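Local coordinates for protein rhodopsin (Todarodes pacificus, PDB 2Z73) that detects light through bound retinal, whose isomerization from 11-cis to all-trans activates G-protein signalling to phospholipase C, at residues G38-I43 against A304-I309; N52-Y57 against Q328-V333; A249-N254 against K348-E353. All blocks are in the same frame, centred on the assembly; numbering follows the deposited sequence.

Contact 1 (G38-I43 against A304-I309); sequences GIFIGI and AKASAI. With RET (retinal), chain D.
Lys305 NZ, at the end of the side chain that meets Ile41, is covalently joined to C15 of retinal at 1.3 Å and is hydrogen-bonded to Tyr111 OH. The link and the hydrogen bond together fix the nitrogen that carries the chromophore. The lysine runs extended from CB to CE, then bends at its last torsion (chi4 -78°) to turn NZ towards C15 of the retinal. Ile41 meets the root of this tether: its CD1 lies 3.7 Å from Lys305 CB and 3.8 Å from Lys305 CD, touching both with one methyl as the two side chains cross obliquely. CG1 of Ile41 stands opposite the backbone N (chi1 -157°), which carries the branch ending in CD1 across to the lysine. This is the packing of the first transmembrane helix of the opsin seven-helix bundle on the seventh, beside the retinylidene lysine that defines the family. Towards the lipid, Phe40 lies on the surface and reaches Ala306 with the far end of its ring, CZ standing 4.3 Å from Ala306 CB at an oblique angle. The contact across the segments is wholly apolar. Helix 91-97 borders the same lysine, Met92 touching both Ile41 and Lys305, and Asn87 of helix 70-87 also packs on the lysine chain. Ser307, one turn along from Ala304, is hydrogen-bonded by OG to Gln269 NE2 on helix 246-286.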
loop_
_atom_site.group_PDB
_atom_site.type_symbol
_atom_site.label_atom_id
_atom_site.label_comp_id
_atom_site.label_asym_id
_atom_site.label_seq_id
_atom_site.Cartn_x
_atom_site.Cartn_y
_atom_site.Cartn_z
ATOM N N GLY A 38 20.666 5.082 -5.813
ATOM C CA GLY A 38 20.565 3.798 -6.480
ATOM C C GLY A 38 20.617 2.650 -5.490
ATOM O O GLY A 38 19.825 1.714 -5.568
ATOM N N ILE A 39 21.554 2.715 -4.552
ATOM C CA ILE A 39 21.675 1.671 -3.552
ATOM C C ILE A 39 20.391 1.622 -2.752
ATOM O O ILE A 39 19.862 0.556 -2.462
ATOM C CB ILE A 39 22.853 1.948 -2.607
ATOM C CG1 ILE A 39 24.166 1.776 -3.377
ATOM C CG2 ILE A 39 22.766 1.045 -1.376
ATOM C CD1 ILE A 39 25.401 2.201 -2.614
ATOM N N PHE A 40 19.886 2.793 -2.404
ATOM C CA PHE A 40 18.669 2.879 -1.616
ATOM C C PHE A 40 17.491 2.161 -2.271
ATOM O O PHE A 40 16.948 1.195 -1.713
ATOM C CB PHE A 40 18.284 4.339 -1.378
ATOM C CG PHE A 40 17.062 4.496 -0.537
ATOM C CD1 PHE A 40 17.152 4.416 0.843
ATOM C CD2 PHE A 40 15.816 4.661 -1.128
ATOM C CE1 PHE A 40 16.014 4.496 1.626
ATOM C CE2 PHE A 40 14.670 4.742 -0.357
ATOM C CZ PHE A 40 14.767 4.658 1.024
ATOM N N ILE A 41 17.096 2.643 -3.450
ATOM C CA ILE A 41 15.964 2.062 -4.160
ATOM C C ILE A 41 16.186 0.588 -4.515
ATOM O O ILE A 41 15.230 -0.181 -4.598
ATOM C CB ILE A 41 15.631 2.882 -5.426
ATOM C CG1 ILE A 41 14.178 2.636 -5.828
ATOM C CG2 ILE A 41 16.568 2.520 -6.553
ATOM C CD1 ILE A 41 13.161 2.946 -4.703
ATOM N N GLY A 42 17.451 0.208 -4.708
ATOM C CA GLY A 42 17.783 -1.168 -5.015
ATOM C C GLY A 42 17.441 -2.056 -3.834
ATOM O O GLY A 42 16.962 -3.184 -3.993
ATOM N N ILE A 43 17.672 -1.544 -2.632
ATOM C CA ILE A 43 17.374 -2.294 -1.424
ATOM C C ILE A 43 15.860 -2.327 -1.179
ATOM O O ILE A 43 15.363 -3.190 -0.458
ATOM C CB ILE A 43 18.139 -1.697 -0.209
ATOM C CG1 ILE A 43 19.639 -1.923 -0.411
ATOM C CG2 ILE A 43 17.665 -2.334 1.101
ATOM C CD1 ILE A 43 20.514 -1.606 0.808
ATOM N N ALA A 304 8.426 7.814 -0.394
ATOM C CA ALA A 304 7.174 7.300 -0.959
ATOM C C ALA A 304 7.384 5.934 -1.611
ATOM O O ALA A 304 6.628 4.996 -1.356
ATOM C CB ALA A 304 6.588 8.297 -1.980
ATOM N N LYS A 305 8.419 5.813 -2.436
ATOM C CA LYS A 305 8.692 4.546 -3.110
ATOM C C LYS A 305 8.908 3.360 -2.157
ATOM O O LYS A 305 8.525 2.231 -2.467
ATOM C CB LYS A 305 9.910 4.688 -4.026
ATOM C CG LYS A 305 9.698 5.606 -5.212
ATOM C CD LYS A 305 10.776 5.391 -6.257
ATOM C CE LYS A 305 10.787 6.485 -7.309
ATOM N NZ LYS A 305 9.749 6.366 -8.327
ATOM N N ALA A 306 9.521 3.616 -1.004
ATOM C CA ALA A 306 9.774 2.555 -0.040
ATOM C C ALA A 306 8.479 2.068 0.602
ATOM O O ALA A 306 8.420 0.969 1.138
ATOM C CB ALA A 306 10.752 3.037 1.032
ATOM N N SER A 307 7.430 2.882 0.533
ATOM C CA SER A 307 6.151 2.484 1.124
ATOM C C SER A 307 5.779 1.061 0.759
ATOM O O SER A 307 5.300 0.319 1.589
ATOM C CB SER A 307 5.010 3.416 0.680
ATOM O OG SER A 307 3.752 3.007 1.228
ATOM N N ALA A 308 6.011 0.679 -0.487
ATOM C CA ALA A 308 5.647 -0.659 -0.938
ATOM C C ALA A 308 6.443 -1.813 -0.318
ATOM O O ALA A 308 6.249 -2.966 -0.700
ATOM C CB ALA A 308 5.726 -0.733 -2.465
ATOM N N ILE A 309 7.323 -1.520 0.634
ATOM C CA ILE A 309 8.110 -2.581 1.254
ATOM C C ILE A 309 7.818 -2.704 2.742
ATOM O O ILE A 309 8.574 -3.358 3.466
ATOM C CB ILE A 309 9.613 -2.308 1.168
ATOM C CG1 ILE A 309 9.972 -1.222 2.189
ATOM C CG2 ILE A 309 9.996 -1.922 -0.261
ATOM C CD1 ILE A 309 11.426 -1.126 2.531
HETATM C C1 RET D . -0.566 11.170 -5.362
HETATM C C2 RET D . -0.959 11.352 -3.868
HETATM C C3 RET D . -0.500 10.249 -2.928
HETATM C C4 RET D . -0.880 8.845 -3.429
HETATM C C5 RET D . -0.533 8.625 -4.902
HETATM C C6 RET D . -0.383 9.658 -5.793
HETATM C C7 RET D . -0.022 9.428 -7.254
HETATM C C8 RET D . 1.236 9.005 -7.710
HETATM C C9 RET D . 1.737 8.667 -9.050
HETATM C C10 RET D . 3.018 8.277 -9.047
HETATM C C11 RET D . 3.874 7.801 -10.112
HETATM C C12 RET D . 5.185 7.420 -10.030
HETATM C C13 RET D . 6.241 7.452 -8.945
HETATM C C14 RET D . 7.469 6.893 -9.170
HETATM C C15 RET D . 8.552 6.899 -8.180
HETATM C C16 RET D . -1.614 11.854 -6.240
HETATM C C17 RET D . 0.748 11.996 -5.551
HETATM C C18 RET D . -0.389 7.151 -5.181
HETATM C C19 RET D . 0.823 8.734 -10.257
HETATM C C20 RET D . 5.856 8.140 -7.617
#

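Contact 2 (N52-Y57 against Q328-V333); sequences NGIVIY and QTFPWV
Tyr57 and Phe330 make the close part of this contact, ring against ring. Tyr57 CD1 stands 3.8 Å from Phe330 CE2, lying at the edge of the phenylalanine ring and near its plane, while Tyr57 CE1 is 4.0 Å from Phe330 CZ. The pair is oblique: the planes meet at 57° and the centroids are 6.0 Å apart, so it is neither a stack nor a T-shaped pair. A first torsion that sets CG opposite the backbone N (chi1 178°) carries the tyrosine ring to Phe330 and presents its flank, CD1 and CE1. The rest is looser. Ile54 CG2 comes only to 4.4 Å from Phe330 CD2, Val333 CG2 remains 4.7 Å from Ile54 CD1, and Thr329 OG1 is 5.2 Å from Tyr57 CE1. On that looser side a bound docosane touches Val333 and approaches Ile54, consistent with a lipid-facing surface on this side. No hydrogen bond crosses between the segments. Within 328-333 the chain leaves helix 320-329, the amphipathic eighth helix of rhodopsin-like receptors, and turns at Phe330 towards Cys336 and Cys337, known sites of palmitoylation. Val333 CG2 lies over the centre of the Trp332 ring, 3.4 Å above its plane. The contact thus ties the cytoplasmic end of the first transmembrane helix to the end of the eighth; Leu58 of helix 31-61 also touches Thr329 and Phe330, while Asn52 and Val55, on another side of that helix, pack on helices 70-87 and 311-318.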
loop_
_atom_site.group_PDB
_atom_site.type_symbol
_atom_site.label_atom_id
_atom_site.label_comp_id
_atom_site.label_asym_id
_atom_site.label_seq_id
_atom_site.Cartn_x
_atom_site.Cartn_y
_atom_site.Cartn_z
ATOM N N ASN A 52 7.154 -9.142 -0.202
ATOM C CA ASN A 52 5.847 -9.307 -0.810
ATOM C C ASN A 52 5.684 -10.678 -1.430
ATOM O O ASN A 52 4.572 -11.210 -1.491
ATOM C CB ASN A 52 5.587 -8.203 -1.841
ATOM C CG ASN A 52 5.257 -6.861 -1.186
ATOM O OD1 ASN A 52 4.299 -6.740 -0.415
ATOM N ND2 ASN A 52 6.053 -5.851 -1.496
ATOM N N GLY A 53 6.791 -11.258 -1.889
ATOM C CA GLY A 53 6.717 -12.586 -2.476
ATOM C C GLY A 53 6.302 -13.571 -1.392
ATOM O O GLY A 53 5.445 -14.423 -1.597
ATOM N N ILE A 54 6.916 -13.431 -0.223
ATOM C CA ILE A 54 6.617 -14.303 0.891
ATOM C C ILE A 54 5.147 -14.262 1.285
ATOM O O ILE A 54 4.542 -15.303 1.528
ATOM C CB ILE A 54 7.454 -13.938 2.117
ATOM C CG1 ILE A 54 8.938 -14.062 1.777
ATOM C CG2 ILE A 54 7.084 -14.836 3.277
ATOM C CD1 ILE A 54 9.855 -13.838 2.955
ATOM N N VAL A 55 4.568 -13.069 1.362
ATOM C CA VAL A 55 3.170 -12.977 1.735
ATOM C C VAL A 55 2.330 -13.654 0.663
ATOM O O VAL A 55 1.466 -14.475 0.977
ATOM C CB VAL A 55 2.709 -11.487 1.984
ATOM C CG1 VAL A 55 3.470 -10.544 1.093
ATOM C CG2 VAL A 55 1.206 -11.346 1.756
ATOM N N ILE A 56 2.600 -13.354 -0.598
ATOM C CA ILE A 56 1.851 -13.994 -1.672
ATOM C C ILE A 56 2.010 -15.519 -1.627
ATOM O O ILE A 56 1.032 -16.256 -1.767
ATOM C CB ILE A 56 2.307 -13.519 -3.057
ATOM C CG1 ILE A 56 2.025 -12.022 -3.224
ATOM C CG2 ILE A 56 1.595 -14.339 -4.137
ATOM C CD1 ILE A 56 2.441 -11.479 -4.580
ATOM N N TYR A 57 3.242 -15.986 -1.437
ATOM C CA TYR A 57 3.516 -17.419 -1.377
ATOM C C TYR A 57 2.775 -18.040 -0.208
ATOM O O TYR A 57 1.941 -18.921 -0.400
ATOM C CB TYR A 57 5.026 -17.672 -1.243
ATOM C CG TYR A 57 5.421 -19.134 -1.113
ATOM C CD1 TYR A 57 5.904 -19.639 0.093
ATOM C CD2 TYR A 57 5.307 -20.010 -2.194
ATOM C CE1 TYR A 57 6.264 -20.968 0.220
ATOM C CE2 TYR A 57 5.658 -21.343 -2.073
ATOM C CZ TYR A 57 6.137 -21.815 -0.864
ATOM O OH TYR A 57 6.492 -23.141 -0.729
ATOM N N GLN A 328 7.042 -21.890 10.357
ATOM C CA GLN A 328 6.948 -23.226 9.771
ATOM C C GLN A 328 7.585 -23.363 8.389
ATOM O O GLN A 328 7.771 -24.476 7.915
ATOM C CB GLN A 328 5.477 -23.650 9.671
ATOM C CG GLN A 328 4.814 -24.007 10.992
ATOM C CD GLN A 328 3.300 -23.883 10.940
ATOM O OE1 GLN A 328 2.590 -24.622 11.611
ATOM N NE2 GLN A 328 2.800 -22.930 10.155
ATOM N N THR A 329 7.917 -22.255 7.730
ATOM C CA THR A 329 8.509 -22.361 6.399
ATOM C C THR A 329 9.821 -21.582 6.196
ATOM O O THR A 329 10.758 -22.090 5.585
ATOM C CB THR A 329 7.479 -21.948 5.322
ATOM O OG1 THR A 329 7.374 -20.524 5.262
ATOM C CG2 THR A 329 6.114 -22.507 5.669
ATOM N N PHE A 330 9.889 -20.355 6.700
ATOM C CA PHE A 330 11.092 -19.536 6.574
ATOM C C PHE A 330 11.447 -18.978 7.954
ATOM O O PHE A 330 11.762 -17.795 8.109
ATOM C CB PHE A 330 10.849 -18.388 5.583
ATOM C CG PHE A 330 10.499 -18.852 4.200
ATOM C CD1 PHE A 330 11.451 -19.481 3.402
ATOM C CD2 PHE A 330 9.210 -18.694 3.708
ATOM C CE1 PHE A 330 11.120 -19.950 2.130
ATOM C CE2 PHE A 330 8.866 -19.160 2.439
ATOM C CZ PHE A 330 9.826 -19.792 1.648
ATOM N N PRO A 331 11.440 -19.848 8.975
ATOM C CA PRO A 331 11.743 -19.482 10.357
ATOM C C PRO A 331 12.880 -18.498 10.614
ATOM O O PRO A 331 12.840 -17.774 11.604
ATOM C CB PRO A 331 11.982 -20.839 11.026
ATOM C CG PRO A 331 12.476 -21.691 9.910
ATOM C CD PRO A 331 11.521 -21.311 8.817
ATOM N N TRP A 332 13.890 -18.451 9.753
ATOM C CA TRP A 332 14.988 -17.526 10.019
ATOM C C TRP A 332 14.491 -16.093 10.060
ATOM O O TRP A 332 15.035 -15.264 10.786
ATOM C CB TRP A 332 16.106 -17.648 8.975
ATOM C CG TRP A 332 15.725 -17.216 7.596
ATOM C CD1 TRP A 332 15.269 -18.009 6.581
ATOM C CD2 TRP A 332 15.751 -15.880 7.080
ATOM N NE1 TRP A 332 15.009 -17.251 5.466
ATOM C CE2 TRP A 332 15.296 -15.940 5.743
ATOM C CE3 TRP A 332 16.114 -14.636 7.616
ATOM C CZ2 TRP A 332 15.194 -14.801 4.933
ATOM C CZ3 TRP A 332 16.011 -13.503 6.811
ATOM C CH2 TRP A 332 15.554 -13.597 5.481
ATOM N N VAL A 333 13.447 -15.809 9.290
ATOM C CA VAL A 333 12.889 -14.466 9.229
ATOM C C VAL A 333 12.355 -13.976 10.573
ATOM O O VAL A 333 12.450 -12.788 10.885
ATOM C CB VAL A 333 11.750 -14.380 8.195
ATOM C CG1 VAL A 333 11.286 -12.945 8.063
ATOM C CG2 VAL A 333 12.222 -14.908 6.848
#

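Contact 3 (A249-N254 against K348-E353); sequences AQAGAN and KDAETE. With BOG (octyl beta-D-glucopyranoside), chain C.
Gly252 and Ala350 bring two helices so near that their CA atoms are just 4.5 Å apart, with the alanine methyl set against bare glycine backbone. Ala350 CB lies 3.5 Å from Gly252 CA and 3.6 Å from Gly252 N. This is a helix-helix packing of small residues in the cytoplasmic region: helix 246-286, whose membrane part is the sixth helix of the seven-helix receptor, extends beyond the bilayer and is met there by the short helix 345-351 of the C-terminal tail. Beside the glycine, Ala251 is buried and aims its methyl at the partner helix. Ala251 CB is 3.9 Å from Asp349 CB and 4.0 Å from Ala350 N, so it meets the aliphatic root of the aspartate and the backbone beyond it. The carboxylate of Asp349 takes no part, since CG lies opposite the carbonyl carbon (chi1 -63°) and carries the acid away from Ala251. Its OD2 has Arg247 as a long, weak ion partner instead. Charged groups lie at the margin of the apolar contact: Lys248 NZ is hydrogen-bonded to Ala350 O, just past the methyl contact, and Asp346 touches Ala251 from the preceding turn. Glu351 points its extended chain elsewhere, towards an octyl glucoside detergent molecule and, in a long weak pair, Lys321. Thr352 is the first residue to depart from helical geometry; its backbone N bonds to Lys348 O, which also accepts from Glu351 N, and its OG1 lies 3.1 Å from Lys348 O and 2.9 Å from Asp349 O, either of which could take its one proton.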
loop_
_atom_site.group_PDB
_atom_site.type_symbol
_atom_site.label_atom_id
_atom_site.label_comp_id
_atom_site.label_asym_id
_atom_site.label_seq_id
_atom_site.Cartn_x
_atom_site.Cartn_y
_atom_site.Cartn_z
ATOM N N ALA A 249 -17.087 -16.588 21.139
ATOM C CA ALA A 249 -17.477 -15.364 20.454
ATOM C C ALA A 249 -16.542 -14.208 20.775
ATOM O O ALA A 249 -16.166 -13.445 19.886
ATOM C CB ALA A 249 -18.904 -14.994 20.822
ATOM N N GLN A 250 -16.162 -14.077 22.041
ATOM C CA GLN A 250 -15.282 -12.989 22.446
ATOM C C GLN A 250 -13.927 -13.093 21.758
ATOM O O GLN A 250 -13.406 -12.098 21.249
ATOM C CB GLN A 250 -15.094 -12.982 23.964
ATOM C CG GLN A 250 -14.577 -11.659 24.517
ATOM C CD GLN A 250 -15.618 -10.547 24.466
ATOM O OE1 GLN A 250 -16.169 -10.239 23.404
ATOM N NE2 GLN A 250 -15.891 -9.939 25.617
ATOM N N ALA A 251 -13.353 -14.293 21.735
ATOM C CA ALA A 251 -12.055 -14.499 21.097
ATOM C C ALA A 251 -12.117 -14.062 19.635
ATOM O O ALA A 251 -11.214 -13.397 19.130
ATOM C CB ALA A 251 -11.657 -15.965 21.181
ATOM N N GLY A 252 -13.195 -14.443 18.964
ATOM C CA GLY A 252 -13.353 -14.087 17.573
ATOM C C GLY A 252 -13.256 -12.594 17.366
ATOM O O GLY A 252 -12.557 -12.135 16.465
ATOM N N ALA A 253 -13.956 -11.832 18.199
ATOM C CA ALA A 253 -13.942 -10.380 18.094
ATOM C C ALA A 253 -12.534 -9.831 18.312
ATOM O O ALA A 253 -12.124 -8.883 17.645
ATOM C CB ALA A 253 -14.908 -9.780 19.106
ATOM N N ASN A 254 -11.796 -10.424 19.248
ATOM C CA ASN A 254 -10.428 -9.995 19.524
ATOM C C ASN A 254 -9.586 -10.227 18.278
ATOM O O ASN A 254 -8.871 -9.337 17.812
ATOM C CB ASN A 254 -9.824 -10.801 20.677
ATOM C CG ASN A 254 -10.320 -10.354 22.036
ATOM O OD1 ASN A 254 -11.484 -10.524 22.374
ATOM N ND2 ASN A 254 -9.422 -9.771 22.829
ATOM N N LYS A 348 -7.922 -20.175 17.888
ATOM C CA LYS A 348 -8.316 -21.536 18.227
ATOM C C LYS A 348 -9.743 -21.560 18.769
ATOM O O LYS A 348 -10.615 -22.245 18.228
ATOM C CB LYS A 348 -7.356 -22.100 19.273
ATOM C CG LYS A 348 -5.895 -22.065 18.844
ATOM C CD LYS A 348 -4.965 -22.525 19.956
ATOM C CE LYS A 348 -3.508 -22.489 19.508
ATOM N NZ LYS A 348 -2.569 -22.821 20.620
ATOM N N ASP A 349 -9.973 -20.804 19.838
ATOM C CA ASP A 349 -11.285 -20.727 20.472
ATOM C C ASP A 349 -12.343 -20.175 19.529
ATOM O O ASP A 349 -13.464 -20.682 19.474
ATOM C CB ASP A 349 -11.218 -19.847 21.722
ATOM C CG ASP A 349 -10.308 -20.419 22.792
ATOM O OD1 ASP A 349 -9.106 -20.617 22.518
ATOM O OD2 ASP A 349 -10.799 -20.672 23.912
ATOM N N ALA A 350 -11.985 -19.132 18.791
ATOM C CA ALA A 350 -12.911 -18.506 17.859
ATOM C C ALA A 350 -13.459 -19.489 16.833
ATOM O O ALA A 350 -14.567 -19.314 16.327
ATOM C CB ALA A 350 -12.221 -17.346 17.147
ATOM N N GLU A 351 -12.692 -20.531 16.533
ATOM C CA GLU A 351 -13.119 -21.509 15.543
ATOM C C GLU A 351 -13.548 -22.852 16.123
ATOM O O GLU A 351 -14.318 -23.581 15.494
ATOM C CB GLU A 351 -12.010 -21.696 14.504
ATOM C CG GLU A 351 -11.717 -20.416 13.728
ATOM C CD GLU A 351 -10.463 -20.501 12.885
ATOM O OE1 GLU A 351 -10.385 -21.405 12.030
ATOM O OE2 GLU A 351 -9.560 -19.656 13.074
ATOM N N THR A 352 -13.057 -23.184 17.313
ATOM C CA THR A 352 -13.440 -24.441 17.947
ATOM C C THR A 352 -14.943 -24.398 18.203
ATOM O O THR A 352 -15.411 -23.672 19.078
ATOM C CB THR A 352 -12.703 -24.654 19.288
ATOM O OG1 THR A 352 -12.770 -23.458 20.072
ATOM C CG2 THR A 352 -11.249 -25.023 19.041
ATOM N N GLU A 353 -15.693 -25.176 17.428
ATOM C CA GLU A 353 -17.146 -25.206 17.550
ATOM C C GLU A 353 -17.642 -25.958 18.784
ATOM O O GLU A 353 -16.943 -26.812 19.333
ATOM C CB GLU A 353 -17.761 -25.816 16.287
ATOM C CG GLU A 353 -19.247 -25.546 16.134
ATOM C CD GLU A 353 -19.564 -24.061 16.123
ATOM O OE1 GLU A 353 -19.082 -23.357 15.209
ATOM O OE2 GLU A 353 -20.293 -23.599 17.028
HETATM C C1 BOG C . -10.302 -14.204 9.172
HETATM O O1 BOG C . -10.202 -12.857 8.988
HETATM C C2 BOG C . -9.645 -14.350 10.521
HETATM O O2 BOG C . -8.234 -13.908 10.535
HETATM C C3 BOG C . -9.768 -15.790 10.735
HETATM O O3 BOG C . -9.184 -15.935 11.979
HETATM C C4 BOG C . -11.293 -16.216 10.696
HETATM O O4 BOG C . -11.421 -17.587 10.904
HETATM C C5 BOG C . -11.889 -16.039 9.364
HETATM O O5 BOG C . -11.750 -14.636 9.169
HETATM C C6 BOG C . -13.422 -16.449 9.325
HETATM O O6 BOG C . -13.961 -16.250 7.910
HETATM C "C1'" BOG C . -9.875 -12.821 7.627
HETATM C "C2'" BOG C . -10.106 -11.425 7.328
HETATM C "C3'" BOG C . -8.786 -11.007 6.777
HETATM C "C4'" BOG C . -8.691 -9.688 7.296
HETATM C "C5'" BOG C . -7.583 -9.081 6.518
HETATM C "C6'" BOG C . -7.088 -8.117 7.451
HETATM C "C7'" BOG C . -5.940 -7.564 6.710
HETATM C "C8'" BOG C . -5.097 -7.137 7.780
#

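How the contacts relate
Contact 1 is buried in the bundle, contact 2 lies on its surface, and contact 3 is partly buried beyond the membrane, about 39 Å from contact 1 between centres. Contacts 1 and 2 share helix 31-61 and meet through Asn52 ND2 and Ala308 O, 3.0 Å apart in a probable hydrogen bond. Contact 3 uses other elements, helix 246-286 and the tail helix 345-351, and its nearest atoms are about 10 Å from those of contact 2. The chemistry changes with place: aliphatic packing beside a covalent chromophore, aromatic packing next to lipid-like chains, then methyl-on-backbone packing with charged side chains at its margin.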